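Local coordinates for protein HcgC (Methanococcus maripaludis S2, PDB 5O4J) that acts as a SAM-dependent C-methyltransferase on a pyridinol, probably as a step in making the FeGP cofactor of [Fe]-hydrogenase, at residues 8-19 / 225-236; 184-195 / 241-250. All coordinates share one frame; numbering follows the deposited sequence.

Interactions 1 and 2 lie side by side, their centres about 11 Å apart, on the same side of the chain's centre. Along the chain their segments alternate: 8-19, 184-195, 225-236, 241-250. Interaction 1 joins the two inner strands of the four-stranded antiparallel sheet, and interaction 2 pairs the two helices that lie against that sheet, with Ile230 packed on both. Strand 230-234 is followed, after a short loop, by helix 239-251, and Glu243 of that helix probably accepts hydrogen bonds from the backbone N atoms of Lys15 and Ile16. The second subunit touches both contacts, and the pyridinol ligand reaches interaction 1 at Val9, so one sheet-and-helix unit carries a piece of the pyridinol pocket as well as a subunit interface.

Interaction 1. Residues 8-19 / 225-236; sequences SVKTTRSKIKIK and LNMSAITVSSID
Lys10 and Ser234 exchange two backbone hydrogen bonds, as do Thr12 and Val232, which zips strands 10-13 and 230-234 together antiparallel. Thr11 faces Ser233, and Arg13 faces Thr231, in the non-hydrogen-bonded pairs between and beyond them. One water joins Thr12 OG1, Val232 O and Ser234 OG on one face of the sheet; a second, on the other face, links Ser233 OG to Thr11 OG1, which also bonds Tyr207 of the second subunit. These are the two central strands of the small antiparallel sheet, and at one end Val9 touches the bound pyridinol while its CG2 meets Ile235 CD1 at 3.9 Å. Past Arg13 the pairing slips by one residue. Ser14 OG sits between its own backbone N and carbonyl carbon (chi1 64°), where it donates to Ile16 O and accepts from Ile230 N. Ile16 O takes a second, almost straight bond from Ala229 N (174°). Ser228 OG donates a hydrogen bond to Ser14 O at 2.8 Å and accepts one from Arg13 NE at 3.3 Å, close to the guanidinium plane, while Met227 SD lies over one face of that group, toward the rim.

Lys17, at the N-cap position of helix 18-37, can be followed outward. Its CB lies 3.4 Å from Met227 O, CG stays near the same carbonyl, and the chain then extends alongside Asn226. CD and CE both pass close to Asn226 OD1 (CD at 3.2 Å), and NZ ends in a hydrogen bond of 2.6 Å to the same oxygen, tilted 24° from the amide plane. An alanine here would strip OD1 of its shorter bond and is likely to leave the Asn226 amide freer to turn, held by the weak bond from Lys19 NZ at 3.1 Å.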
loop_
_atom_site.group_PDB
_atom_site.type_symbol
_atom_site.label_atom_id
_atom_site.label_comp_id
_atom_site.label_asym_id
_atom_site.label_seq_id
_atom_site.Cartn_x
_atom_site.Cartn_y
_atom_site.Cartn_z
ATOM N N SER A 8 26.397 -2.154 15.798
ATOM C CA SER A 8 26.220 -1.866 14.381
ATOM C C SER A 8 24.802 -1.443 14.039
ATOM O O SER A 8 24.575 -0.976 12.921
ATOM C CB SER A 8 26.576 -3.080 13.526
ATOM O OG SER A 8 27.961 -3.351 13.597
ATOM N N VAL A 9 23.847 -1.621 14.948
ATOM C CA VAL A 9 22.454 -1.310 14.669
ATOM C C VAL A 9 21.928 -0.377 15.748
ATOM O O VAL A 9 22.254 -0.524 16.932
ATOM C CB VAL A 9 21.609 -2.596 14.575
ATOM C CG1 VAL A 9 20.178 -2.253 14.216
ATOM C CG2 VAL A 9 22.195 -3.523 13.530
ATOM N N LYS A 10 21.110 0.584 15.332
ATOM C CA LYS A 10 20.545 1.576 16.229
ATOM C C LYS A 10 19.098 1.228 16.527
ATOM O O LYS A 10 18.379 0.723 15.665
ATOM C CB LYS A 10 20.591 2.975 15.609
ATOM C CG LYS A 10 21.983 3.441 15.200
ATOM C CD LYS A 10 21.912 4.736 14.397
ATOM C CE LYS A 10 23.277 5.117 13.849
ATOM N NZ LYS A 10 24.271 5.350 14.924
ATOM N N THR A 11 18.671 1.524 17.751
ATOM C CA THR A 11 17.271 1.431 18.144
ATOM C C THR A 11 16.787 2.826 18.491
ATOM O O THR A 11 17.342 3.473 19.383
ATOM C CB THR A 11 17.080 0.498 19.336
ATOM O OG1 THR A 11 17.533 -0.811 18.985
ATOM C CG2 THR A 11 15.600 0.458 19.747
ATOM N N THR A 12 15.739 3.270 17.811
ATOM C CA THR A 12 15.212 4.618 17.968
ATOM C C THR A 12 13.750 4.524 18.382
ATOM O O THR A 12 12.940 3.937 17.666
ATOM C CB THR A 12 15.352 5.402 16.665
ATOM O OG1 THR A 12 16.719 5.354 16.232
ATOM C CG2 THR A 12 14.928 6.865 16.867
ATOM N N ARG A 13 13.417 5.114 19.524
ATOM C CA ARG A 13 12.036 5.241 19.966
ATOM C C ARG A 13 11.531 6.637 19.629
ATOM O O ARG A 13 12.231 7.632 19.840
ATOM C CB ARG A 13 11.915 5.002 21.470
ATOM C CG ARG A 13 12.241 3.579 21.920
ATOM C CD ARG A 13 12.197 3.441 23.444
ATOM N NE ARG A 13 11.231 4.347 24.070
ATOM C CZ ARG A 13 10.925 4.352 25.365
ATOM N NH1 ARG A 13 11.495 3.491 26.199
ATOM N NH2 ARG A 13 10.036 5.225 25.820
ATOM N N SER A 14 10.316 6.715 19.101
ATOM C CA SER A 14 9.779 8.014 18.723
ATOM C C SER A 14 9.564 8.882 19.956
ATOM O O SER A 14 9.186 8.397 21.028
ATOM C CB SER A 14 8.467 7.869 17.942
ATOM O OG SER A 14 7.416 7.277 18.705
ATOM N N LYS A 15 9.835 10.177 19.802
ATOM C CA LYS A 15 9.487 11.122 20.856
ATOM C C LYS A 15 7.979 11.224 21.015
ATOM O O LYS A 15 7.473 11.328 22.138
ATOM C CB LYS A 15 10.090 12.493 20.560
ATOM C CG LYS A 15 11.606 12.517 20.595
ATOM C CD LYS A 15 12.141 13.833 20.065
ATOM C CE LYS A 15 13.654 13.838 20.058
ATOM N NZ LYS A 15 14.155 13.851 21.461
ATOM N N ILE A 16 7.250 11.209 19.902
ATOM C CA ILE A 16 5.794 11.235 19.951
ATOM C C ILE A 16 5.286 9.958 20.610
ATOM O O ILE A 16 5.618 8.848 20.180
ATOM C CB ILE A 16 5.225 11.416 18.535
ATOM C CG1 ILE A 16 5.423 12.865 18.078
ATOM C CG2 ILE A 16 3.737 11.018 18.456
ATOM C CD1 ILE A 16 5.372 13.028 16.580
ATOM N N LYS A 17 4.481 10.117 21.658
ATOM C CA LYS A 17 3.872 9.008 22.374
ATOM C C LYS A 17 2.454 8.773 21.875
ATOM O O LYS A 17 1.829 9.641 21.265
ATOM C CB LYS A 17 3.839 9.276 23.879
ATOM C CG LYS A 17 5.208 9.335 24.550
ATOM C CD LYS A 17 5.053 9.857 25.971
ATOM C CE LYS A 17 6.345 9.742 26.771
ATOM N NZ LYS A 17 6.161 10.318 28.129
ATOM N N ILE A 18 1.938 7.579 22.162
ATOM C CA ILE A 18 0.561 7.288 21.779
ATOM C C ILE A 18 -0.379 8.345 22.355
ATOM O O ILE A 18 -1.285 8.836 21.665
ATOM C CB ILE A 18 0.167 5.867 22.226
ATOM C CG1 ILE A 18 1.134 4.823 21.643
ATOM C CG2 ILE A 18 -1.226 5.527 21.731
ATOM C CD1 ILE A 18 1.176 3.556 22.444
ATOM N N LYS A 19 -0.153 8.745 23.616
ATOM C CA LYS A 19 -1.022 9.736 24.243
ATOM C C LYS A 19 -0.977 11.072 23.511
ATOM O O LYS A 19 -1.954 11.830 23.541
ATOM C CB LYS A 19 -0.647 9.930 25.713
ATOM C CG LYS A 19 0.733 10.522 25.978
ATOM C CD LYS A 19 0.904 10.790 27.472
ATOM C CE LYS A 19 2.244 11.434 27.788
ATOM N NZ LYS A 19 2.393 11.693 29.254
ATOM N N LEU A 225 -0.736 4.365 27.280
ATOM C CA LEU A 225 -0.612 5.420 26.279
ATOM C C LEU A 225 0.688 6.195 26.426
ATOM O O LEU A 225 1.115 6.853 25.475
ATOM C CB LEU A 225 -1.792 6.391 26.370
ATOM C CG LEU A 225 -3.207 5.837 26.166
ATOM C CD1 LEU A 225 -4.187 6.990 26.194
ATOM C CD2 LEU A 225 -3.315 5.064 24.872
ATOM N N ASN A 226 1.324 6.122 27.593
ATOM C CA ASN A 226 2.542 6.878 27.881
ATOM C C ASN A 226 3.776 6.113 27.392
ATOM O O ASN A 226 4.696 5.793 28.145
ATOM C CB ASN A 226 2.626 7.156 29.379
ATOM C CG ASN A 226 3.668 8.194 29.725
ATOM O OD1 ASN A 226 3.992 9.058 28.914
ATOM N ND2 ASN A 226 4.195 8.117 30.944
ATOM N N MET A 227 3.753 5.800 26.105
ATOM C CA MET A 227 4.737 4.947 25.455
ATOM C C MET A 227 4.968 5.489 24.053
ATOM O O MET A 227 4.028 5.961 23.408
ATOM C CB MET A 227 4.255 3.488 25.390
ATOM C CG MET A 227 5.110 2.551 24.549
ATOM S SD MET A 227 6.830 2.501 25.087
ATOM C CE MET A 227 7.555 1.439 23.837
ATOM N N SER A 228 6.219 5.423 23.594
ATOM C CA SER A 228 6.555 5.827 22.238
ATOM C C SER A 228 5.630 5.133 21.249
ATOM O O SER A 228 5.389 3.930 21.349
ATOM C CB SER A 228 8.007 5.459 21.906
ATOM O OG SER A 228 8.931 6.198 22.677
ATOM N N ALA A 229 5.136 5.889 20.265
ATOM C CA ALA A 229 4.262 5.290 19.262
ATOM C C ALA A 229 5.000 4.247 18.429
ATOM O O ALA A 229 4.421 3.220 18.060
ATOM C CB ALA A 229 3.653 6.362 18.355
ATOM N N ILE A 230 6.268 4.492 18.112
ATOM C CA ILE A 230 7.014 3.650 17.181
ATOM C C ILE A 230 8.431 3.443 17.681
ATOM O O ILE A 230 9.065 4.367 18.192
ATOM C CB ILE A 230 7.040 4.258 15.764
ATOM C CG1 ILE A 230 5.617 4.285 15.200
ATOM C CG2 ILE A 230 7.930 3.436 14.837
ATOM C CD1 ILE A 230 5.465 4.988 13.870
ATOM N N THR A 231 8.935 2.228 17.495
ATOM C CA THR A 231 10.331 1.889 17.733
ATOM C C THR A 231 10.929 1.348 16.439
ATOM O O THR A 231 10.317 0.511 15.769
ATOM C CB THR A 231 10.445 0.867 18.864
ATOM O OG1 THR A 231 9.885 1.432 20.053
ATOM C CG2 THR A 231 11.896 0.477 19.117
ATOM N N VAL A 232 12.104 1.854 16.069
ATOM C CA VAL A 232 12.716 1.525 14.791
ATOM C C VAL A 232 14.082 0.900 15.023
ATOM O O VAL A 232 14.837 1.340 15.900
ATOM C CB VAL A 232 12.853 2.770 13.889
ATOM C CG1 VAL A 232 13.240 2.330 12.488
ATOM C CG2 VAL A 232 11.570 3.576 13.879
ATOM N N SER A 233 14.407 -0.095 14.203
ATOM C CA SER A 233 15.736 -0.696 14.132
ATOM C C SER A 233 16.360 -0.299 12.797
ATOM O O SER A 233 15.766 -0.534 11.737
ATOM C CB SER A 233 15.648 -2.217 14.270
ATOM O OG SER A 233 16.928 -2.828 14.200
ATOM N N SER A 234 17.535 0.335 12.839
ATOM C CA SER A 234 18.154 0.842 11.621
ATOM C C SER A 234 19.673 0.898 11.767
ATOM O O SER A 234 20.217 0.932 12.875
ATOM C CB SER A 234 17.620 2.237 11.271
ATOM O OG SER A 234 18.012 3.194 12.238
ATOM N N ILE A 235 20.357 0.952 10.622
ATOM C CA ILE A 235 21.806 1.126 10.646
ATOM C C ILE A 235 22.159 2.579 10.900
ATOM O O ILE A 235 23.095 2.879 11.647
ATOM C CB ILE A 235 22.441 0.644 9.331
ATOM C CG1 ILE A 235 21.975 -0.767 8.961
ATOM C CG2 ILE A 235 23.976 0.722 9.419
ATOM C CD1 ILE A 235 22.276 -1.823 9.996
ATOM N N ASP A 236 21.433 3.495 10.267
ATOM C CA ASP A 236 21.722 4.919 10.298
ATOM C C ASP A 236 20.665 5.668 11.095
ATOM O O ASP A 236 19.601 5.141 11.434
ATOM C CB ASP A 236 21.817 5.472 8.874
ATOM C CG ASP A 236 22.938 4.833 8.078
ATOM O OD1 ASP A 236 23.963 4.460 8.688
ATOM O OD2 ASP A 236 22.797 4.703 6.848
HETATM O O HOH W 1 17.741 -2.613 16.748
HETATM O O HOH W 2 16.868 3.225 14.823
#

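Interaction 2. Residues 184-195 / 241-250; sequences IIMDSCREINEL and ELEEILSKNI
Helices 184-193 and 241-250 run roughly antiparallel, their axes 9.1 Å apart at closest approach and 142° between their directions. They form a helix pair lying against the small antiparallel sheet, where Ile230 of strand 230-234 packs on Ser188, Ile192 and Leu246. Ile245 points into the other helix: its CD1 meets Ile192 CG1 at 3.7 Å, CG2 touches Ser188 O, and CG1 rests against a face of the Glu191 carboxylate. Next to it the methyls Ile192 CD1 and Leu242 CD1 press together at 3.4 Å, tighter than usual. Leu195 closes this end, CD1 packed on Glu241 CB; at the other, the side chains of Ile184 and Ile250 cross at about a right angle, CG2 meeting CG1.

Beside the apolar seam, Glu191 extends with CG anti to its backbone N (chi1 -174°) and forms a salt bridge with Lys248, whose NZ sits in the fork of the carboxylate, 2.9 Å from OE1 and OE2 and using the syn lone pair of each. Ser188 OG donates to Ile184 O, one turn back, and accepts a weak bond from Asn249 ND2. A water takes a further bond from Asn249 ND2 and donates to Asp187 O and, at 2.6 Å, to Glu191 OE1.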
loop_
_atom_site.group_PDB
_atom_site.type_symbol
_atom_site.label_atom_id
_atom_site.label_comp_id
_atom_site.label_asym_id
_atom_site.label_seq_id
_atom_site.Cartn_x
_atom_site.Cartn_y
_atom_site.Cartn_z
ATOM N N ILE A 184 -3.044 6.105 12.020
ATOM C CA ILE A 184 -1.919 7.030 11.952
ATOM C C ILE A 184 -0.617 6.281 12.179
ATOM O O ILE A 184 0.364 6.448 11.441
ATOM C CB ILE A 184 -2.100 8.163 12.981
ATOM C CG1 ILE A 184 -3.192 9.123 12.518
ATOM C CG2 ILE A 184 -0.788 8.930 13.213
ATOM C CD1 ILE A 184 -3.721 10.021 13.628
ATOM N N ILE A 185 -0.586 5.447 13.213
ATOM C CA ILE A 185 0.639 4.732 13.529
ATOM C C ILE A 185 0.971 3.717 12.436
ATOM O O ILE A 185 2.129 3.605 12.012
ATOM C CB ILE A 185 0.523 4.090 14.928
ATOM C CG1 ILE A 185 0.521 5.197 15.991
ATOM C CG2 ILE A 185 1.673 3.123 15.166
ATOM C CD1 ILE A 185 0.192 4.740 17.407
ATOM N N MET A 186 -0.033 2.971 11.952
ATOM C CA MET A 186 0.216 1.958 10.929
ATOM C C MET A 186 0.716 2.583 9.630
ATOM O O MET A 186 1.685 2.096 9.028
ATOM C CB MET A 186 -1.056 1.152 10.680
ATOM C CG MET A 186 -1.470 0.280 11.844
ATOM S SD MET A 186 -0.276 -1.010 12.265
ATOM C CE MET A 186 -0.564 -2.122 10.897
ATOM N N ASP A 187 0.070 3.663 9.174
ATOM C CA ASP A 187 0.527 4.315 7.955
ATOM C C ASP A 187 1.927 4.896 8.151
ATOM O O ASP A 187 2.762 4.844 7.245
ATOM C CB ASP A 187 -0.462 5.406 7.528
ATOM C CG ASP A 187 -1.676 4.848 6.788
ATOM O OD1 ASP A 187 -1.651 3.665 6.408
ATOM O OD2 ASP A 187 -2.652 5.601 6.569
ATOM N N SER A 188 2.208 5.424 9.341
ATOM C CA SER A 188 3.542 5.941 9.621
ATOM C C SER A 188 4.584 4.835 9.549
ATOM O O SER A 188 5.643 5.015 8.945
ATOM C CB SER A 188 3.571 6.618 10.989
ATOM O OG SER A 188 2.733 7.755 11.022
ATOM N N CYS A 189 4.293 3.678 10.149
ATOM C CA CYS A 189 5.231 2.559 10.135
ATOM C C CYS A 189 5.581 2.139 8.720
ATOM O O CYS A 189 6.738 1.827 8.424
ATOM C CB CYS A 189 4.640 1.372 10.886
ATOM S SG CYS A 189 4.718 1.552 12.639
ATOM N N ARG A 190 4.593 2.096 7.836
ATOM C CA ARG A 190 4.853 1.605 6.494
ATOM C C ARG A 190 5.784 2.547 5.746
ATOM O O ARG A 190 6.682 2.089 5.029
ATOM C CB ARG A 190 3.525 1.389 5.765
ATOM C CG ARG A 190 2.729 0.250 6.429
ATOM C CD ARG A 190 1.536 -0.241 5.631
ATOM N NE ARG A 190 0.305 -0.179 6.421
ATOM C CZ ARG A 190 -0.626 0.767 6.313
ATOM N NH1 ARG A 190 -0.495 1.751 5.430
ATOM N NH2 ARG A 190 -1.703 0.727 7.088
ATOM N N GLU A 191 5.642 3.861 5.965
ATOM C CA GLU A 191 6.548 4.819 5.335
ATOM C C GLU A 191 7.921 4.822 6.001
ATOM O O GLU A 191 8.946 4.924 5.317
ATOM C CB GLU A 191 5.949 6.229 5.379
ATOM C CG GLU A 191 6.781 7.230 4.608
ATOM C CD GLU A 191 6.194 8.636 4.571
ATOM O OE1 GLU A 191 5.017 8.841 4.955
ATOM O OE2 GLU A 191 6.934 9.537 4.137
ATOM N N ILE A 192 7.961 4.734 7.335
ATOM C CA ILE A 192 9.234 4.706 8.053
ATOM C C ILE A 192 10.062 3.505 7.624
ATOM O O ILE A 192 11.289 3.593 7.484
ATOM C CB ILE A 192 8.977 4.712 9.571
ATOM C CG1 ILE A 192 8.504 6.096 10.009
ATOM C CG2 ILE A 192 10.210 4.267 10.364
ATOM C CD1 ILE A 192 7.725 6.101 11.304
ATOM N N ASN A 193 9.410 2.356 7.421
ATOM C CA ASN A 193 10.164 1.162 7.059
ATOM C C ASN A 193 10.935 1.358 5.764
ATOM O O ASN A 193 11.978 0.728 5.567
ATOM C CB ASN A 193 9.242 -0.039 6.935
ATOM C CG ASN A 193 9.972 -1.325 7.185
ATOM O OD1 ASN A 193 10.463 -1.566 8.283
ATOM N ND2 ASN A 193 10.070 -2.156 6.160
ATOM N N GLU A 194 10.441 2.228 4.880
ATOM C CA GLU A 194 11.086 2.488 3.601
ATOM C C GLU A 194 12.229 3.489 3.693
ATOM O O GLU A 194 12.922 3.697 2.693
ATOM C CB GLU A 194 10.031 2.952 2.589
ATOM C CG GLU A 194 9.068 1.833 2.249
ATOM C CD GLU A 194 8.077 2.172 1.147
ATOM O OE1 GLU A 194 7.957 3.353 0.759
ATOM O OE2 GLU A 194 7.407 1.234 0.675
ATOM N N LEU A 195 12.458 4.103 4.852
ATOM C CA LEU A 195 13.637 4.943 5.018
ATOM C C LEU A 195 14.908 4.118 4.846
ATOM O O LEU A 195 14.986 2.964 5.280
ATOM C CB LEU A 195 13.639 5.605 6.396
ATOM C CG LEU A 195 12.543 6.625 6.685
ATOM C CD1 LEU A 195 12.576 6.998 8.167
ATOM C CD2 LEU A 195 12.674 7.867 5.796
ATOM N N GLU A 241 13.389 11.878 10.567
ATOM C CA GLU A 241 12.329 11.462 9.653
ATOM C C GLU A 241 11.221 10.736 10.404
ATOM O O GLU A 241 10.042 10.840 10.038
ATOM C CB GLU A 241 12.908 10.571 8.551
ATOM C CG GLU A 241 13.881 11.290 7.630
ATOM C CD GLU A 241 15.321 11.256 8.138
ATOM O OE1 GLU A 241 15.541 10.960 9.333
ATOM O OE2 GLU A 241 16.238 11.537 7.337
ATOM N N LEU A 242 11.583 10.007 11.462
ATOM C CA LEU A 242 10.597 9.301 12.276
ATOM C C LEU A 242 9.535 10.255 12.815
ATOM O O LEU A 242 8.330 10.003 12.682
ATOM C CB LEU A 242 11.318 8.583 13.419
ATOM C CG LEU A 242 10.530 7.940 14.552
ATOM C CD1 LEU A 242 9.477 6.986 14.047
ATOM C CD2 LEU A 242 11.505 7.222 15.504
ATOM N N GLU A 243 9.960 11.363 13.423
ATOM C CA GLU A 243 8.989 12.312 13.960
ATOM C C GLU A 243 8.242 13.039 12.840
ATOM O O GLU A 243 7.042 13.307 12.962
ATOM C CB GLU A 243 9.676 13.328 14.875
ATOM C CG GLU A 243 10.537 12.750 16.025
ATOM C CD GLU A 243 9.789 11.776 16.924
ATOM O OE1 GLU A 243 8.650 12.091 17.324
ATOM O OE2 GLU A 243 10.362 10.719 17.259
ATOM N N GLU A 244 8.939 13.381 11.753
ATOM C CA GLU A 244 8.281 14.088 10.656
ATOM C C GLU A 244 7.166 13.248 10.039
ATOM O O GLU A 244 6.090 13.774 9.729
ATOM C CB GLU A 244 9.300 14.485 9.587
ATOM C CG GLU A 244 10.239 15.620 9.994
ATOM C CD GLU A 244 9.641 17.000 9.767
ATOM O OE1 GLU A 244 10.090 17.959 10.430
ATOM O OE2 GLU A 244 8.729 17.130 8.922
ATOM N N ILE A 245 7.393 11.945 9.855
ATOM C CA ILE A 245 6.371 11.095 9.256
ATOM C C ILE A 245 5.168 10.963 10.180
ATOM O O ILE A 245 4.017 11.014 9.733
ATOM C CB ILE A 245 6.973 9.723 8.898
ATOM C CG1 ILE A 245 7.909 9.885 7.702
ATOM C CG2 ILE A 245 5.884 8.703 8.601
ATOM C CD1 ILE A 245 8.862 8.746 7.523
ATOM N N LEU A 246 5.413 10.750 11.474
ATOM C CA LEU A 246 4.316 10.677 12.432
ATOM C C LEU A 246 3.541 11.982 12.450
ATOM O O LEU A 246 2.310 11.983 12.406
ATOM C CB LEU A 246 4.849 10.374 13.830
ATOM C CG LEU A 246 5.037 8.898 14.129
ATOM C CD1 LEU A 246 5.922 8.751 15.368
ATOM C CD2 LEU A 246 3.681 8.228 14.315
ATOM N N SER A 247 4.259 13.111 12.535
ATOM C CA SER A 247 3.591 14.406 12.595
ATOM C C SER A 247 2.758 14.658 11.346
ATOM O O SER A 247 1.638 15.171 11.439
ATOM C CB SER A 247 4.620 15.519 12.785
ATOM O OG SER A 247 5.153 15.470 14.096
ATOM N N LYS A 248 3.291 14.315 10.170
ATOM C CA LYS A 248 2.532 14.489 8.932
ATOM C C LYS A 248 1.247 13.678 8.959
ATOM O O LYS A 248 0.179 14.167 8.565
ATOM C CB LYS A 248 3.396 14.090 7.736
ATOM C CG LYS A 248 2.668 14.017 6.394
ATOM C CD LYS A 248 3.620 13.572 5.287
ATOM C CE LYS A 248 4.025 12.101 5.413
ATOM N NZ LYS A 248 5.017 11.725 4.366
ATOM N N ASN A 249 1.317 12.440 9.439
ATOM C CA ASN A 249 0.111 11.623 9.465
ATOM C C ASN A 249 -0.889 12.125 10.497
ATOM O O ASN A 249 -2.099 12.065 10.262
ATOM C CB ASN A 249 0.479 10.165 9.699
ATOM C CG ASN A 249 0.778 9.460 8.410
ATOM O OD1 ASN A 249 -0.090 9.368 7.547
ATOM N ND2 ASN A 249 1.996 8.977 8.256
ATOM N N ILE A 250 -0.410 12.640 11.635
ATOM C CA ILE A 250 -1.304 13.282 12.596
ATOM C C ILE A 250 -2.018 14.466 11.951
ATOM O O ILE A 250 -3.221 14.670 12.154
ATOM C CB ILE A 250 -0.526 13.718 13.851
ATOM C CG1 ILE A 250 0.001 12.491 14.592
ATOM C CG2 ILE A 250 -1.427 14.570 14.773
ATOM C CD1 ILE A 250 1.096 12.790 15.583
HETATM O O HOH W 3 2.863 7.626 5.885
#